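Local coordinates for pyocin S5 (Pseudomonas aeruginosa PAO1, PDB 6THK), which probably kills competing bacteria as a pore-forming bacteriocin that depolarises the cytoplasmic membrane after import into the target cell, at residues Y155-Q158 / Q159-D163. The protein carries 1 engineered substitution. Residues are numbered along the deposited sequence; the frame is centred on the assembly and turned at random.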
loop_
_atom_site.group_PDB
_atom_site.type_symbol
_atom_site.label_atom_id
_atom_site.label_comp_id
_atom_site.label_asym_id
_atom_site.label_seq_id
_atom_site.Cartn_x
_atom_site.Cartn_y
_atom_site.Cartn_z
ATOM N N TYR A 155 -56.382 -44.729 -54.082
ATOM C CA TYR A 155 -55.496 -45.246 -53.064
ATOM C C TYR A 155 -55.951 -46.638 -52.707
ATOM O O TYR A 155 -56.735 -46.821 -51.800
ATOM C CB TYR A 155 -55.612 -44.363 -51.838
ATOM C CG TYR A 155 -54.579 -44.569 -50.758
ATOM C CD1 TYR A 155 -53.237 -44.521 -51.033
ATOM C CD2 TYR A 155 -54.964 -44.781 -49.454
ATOM C CE1 TYR A 155 -52.307 -44.693 -50.039
ATOM C CE2 TYR A 155 -54.041 -44.950 -48.461
ATOM C CZ TYR A 155 -52.720 -44.903 -48.762
ATOM O OH TYR A 155 -51.815 -45.069 -47.767
ATOM N N PRO A 156 -55.430 -47.634 -53.406
ATOM C CA PRO A 156 -55.843 -49.022 -53.129
ATOM C C PRO A 156 -55.300 -49.573 -51.811
ATOM O O PRO A 156 -54.365 -48.999 -51.236
ATOM C CB PRO A 156 -55.273 -49.796 -54.315
ATOM C CG PRO A 156 -54.091 -49.010 -54.743
ATOM C CD PRO A 156 -54.450 -47.572 -54.511
ATOM N N PHE A 157 -55.876 -50.701 -51.342
ATOM C CA PHE A 157 -55.457 -51.340 -50.105
ATOM C C PHE A 157 -54.017 -51.796 -50.138
ATOM O O PHE A 157 -53.339 -51.703 -49.119
ATOM C CB PHE A 157 -56.376 -52.496 -49.697
ATOM C CG PHE A 157 -56.072 -53.044 -48.317
ATOM C CD1 PHE A 157 -56.482 -52.365 -47.177
ATOM C CD2 PHE A 157 -55.345 -54.217 -48.162
ATOM C CE1 PHE A 157 -56.190 -52.860 -45.909
ATOM C CE2 PHE A 157 -55.067 -54.719 -46.891
ATOM C CZ PHE A 157 -55.479 -54.031 -45.771
ATOM N N GLN A 158 -53.547 -52.287 -51.298
ATOM C CA GLN A 158 -52.165 -52.734 -51.478
ATOM C C GLN A 158 -51.191 -51.574 -51.333
ATOM O O GLN A 158 -50.059 -51.787 -50.889
ATOM C CB GLN A 158 -51.973 -53.450 -52.821
ATOM C CG GLN A 158 -52.782 -54.749 -52.955
ATOM C CD GLN A 158 -52.769 -55.620 -51.711
ATOM O OE1 GLN A 158 -51.719 -56.029 -51.208
ATOM N NE2 GLN A 158 -53.951 -55.917 -51.202
ATOM N N GLN A 159 -51.647 -50.343 -51.695
ATOM C CA GLN A 159 -50.874 -49.107 -51.586
ATOM C C GLN A 159 -50.717 -48.732 -50.143
ATOM O O GLN A 159 -49.613 -48.357 -49.736
ATOM C CB GLN A 159 -51.485 -47.948 -52.389
ATOM C CG GLN A 159 -50.501 -46.796 -52.666
ATOM C CD GLN A 159 -49.135 -47.196 -53.223
ATOM O OE1 GLN A 159 -48.953 -48.235 -53.878
ATOM N NE2 GLN A 159 -48.146 -46.353 -52.967
ATOM N N LEU A 160 -51.773 -48.934 -49.359
ATOM C CA LEU A 160 -51.748 -48.661 -47.930
ATOM C C LEU A 160 -50.825 -49.646 -47.223
ATOM O O LEU A 160 -50.090 -49.278 -46.320
ATOM C CB LEU A 160 -53.143 -48.751 -47.335
ATOM C CG LEU A 160 -53.151 -48.610 -45.818
ATOM C CD1 LEU A 160 -53.126 -47.147 -45.428
ATOM C CD2 LEU A 160 -54.343 -49.311 -45.199
ATOM N N VAL A 161 -50.894 -50.907 -47.623
ATOM C CA VAL A 161 -50.022 -51.960 -47.082
ATOM C C VAL A 161 -48.555 -51.506 -47.172
ATOM O O VAL A 161 -47.886 -51.491 -46.151
ATOM C CB VAL A 161 -50.311 -53.369 -47.703
ATOM C CG1 VAL A 161 -49.191 -54.376 -47.432
ATOM C CG2 VAL A 161 -51.633 -53.919 -47.184
ATOM N N ARG A 162 -48.114 -51.019 -48.352
ATOM C CA ARG A 162 -46.760 -50.497 -48.600
ATOM C C ARG A 162 -46.382 -49.369 -47.626
ATOM O O ARG A 162 -45.318 -49.425 -47.002
ATOM C CB ARG A 162 -46.617 -50.021 -50.053
ATOM C CG ARG A 162 -45.667 -50.887 -50.863
ATOM C CD ARG A 162 -45.369 -50.259 -52.201
ATOM N NE ARG A 162 -46.036 -50.972 -53.288
ATOM C CZ ARG A 162 -46.305 -50.439 -54.474
ATOM N NH1 ARG A 162 -45.986 -49.175 -54.727
ATOM N NH2 ARG A 162 -46.903 -51.159 -55.411
ATOM N N ASP A 163 -47.298 -48.389 -47.455
ATOM C CA ASP A 163 -47.161 -47.233 -46.569
ATOM C C ASP A 163 -47.081 -47.634 -45.100
ATOM O O ASP A 163 -46.302 -47.037 -44.339
ATOM C CB ASP A 163 -48.305 -46.232 -46.815
ATOM C CG ASP A 163 -48.240 -45.573 -48.191
ATOM O OD1 ASP A 163 -47.179 -45.667 -48.845
ATOM O OD2 ASP A 163 -49.231 -44.915 -48.588
#
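The phenol OH of Tyr-155 donates a hydrogen bond of 2.7 Å to OD2 of Asp-163, two turns further along the chain. The carboxylate oxygen lies at the ring edge, close to the ring plane, and accepts through its anti lone pair; the two flat groups are turned only 27° against each other. With CG of Tyr-155 anti to its own nitrogen (chi1 -169°), the ring runs alongside the first turns of the helix, and residues of the first turn pack against it. Leu-160 CD1 sits 3.9 Å from Tyr-155 CE2, while CG of Gln-159 meets the CD1-CE1 side, 3.8 Å from CE1. The pyrrolidine ring of Pro-156 lies beside the Gln-159 side chain, its CD 3.7 Å from Gln-159 CB. Away from the tyrosine, the Phe-157 ring packs on Val-161 of the next turn, whose CG2 comes within 3.5 Å of Phe-157 CE2, and reaches across to Tyr-48 of helix 42-87 and to Val-141 and Trp-144 of helix 133-145, meeting Trp-144 edge-to-face; the indole NE1 also bonds to the carbonyl of Tyr-155. Backbone bonding starts at Pro-156 O, which receives Leu-160 N at 3.2 Å and, more weakly, Gln-159 N; Phe-157 O then takes Val-161 N at 3.0 Å. This is a helix N-terminus with proline at the N-cap, where a tyrosine just ahead of the cap ties the incoming chain to the second turn of the long helix 157-212.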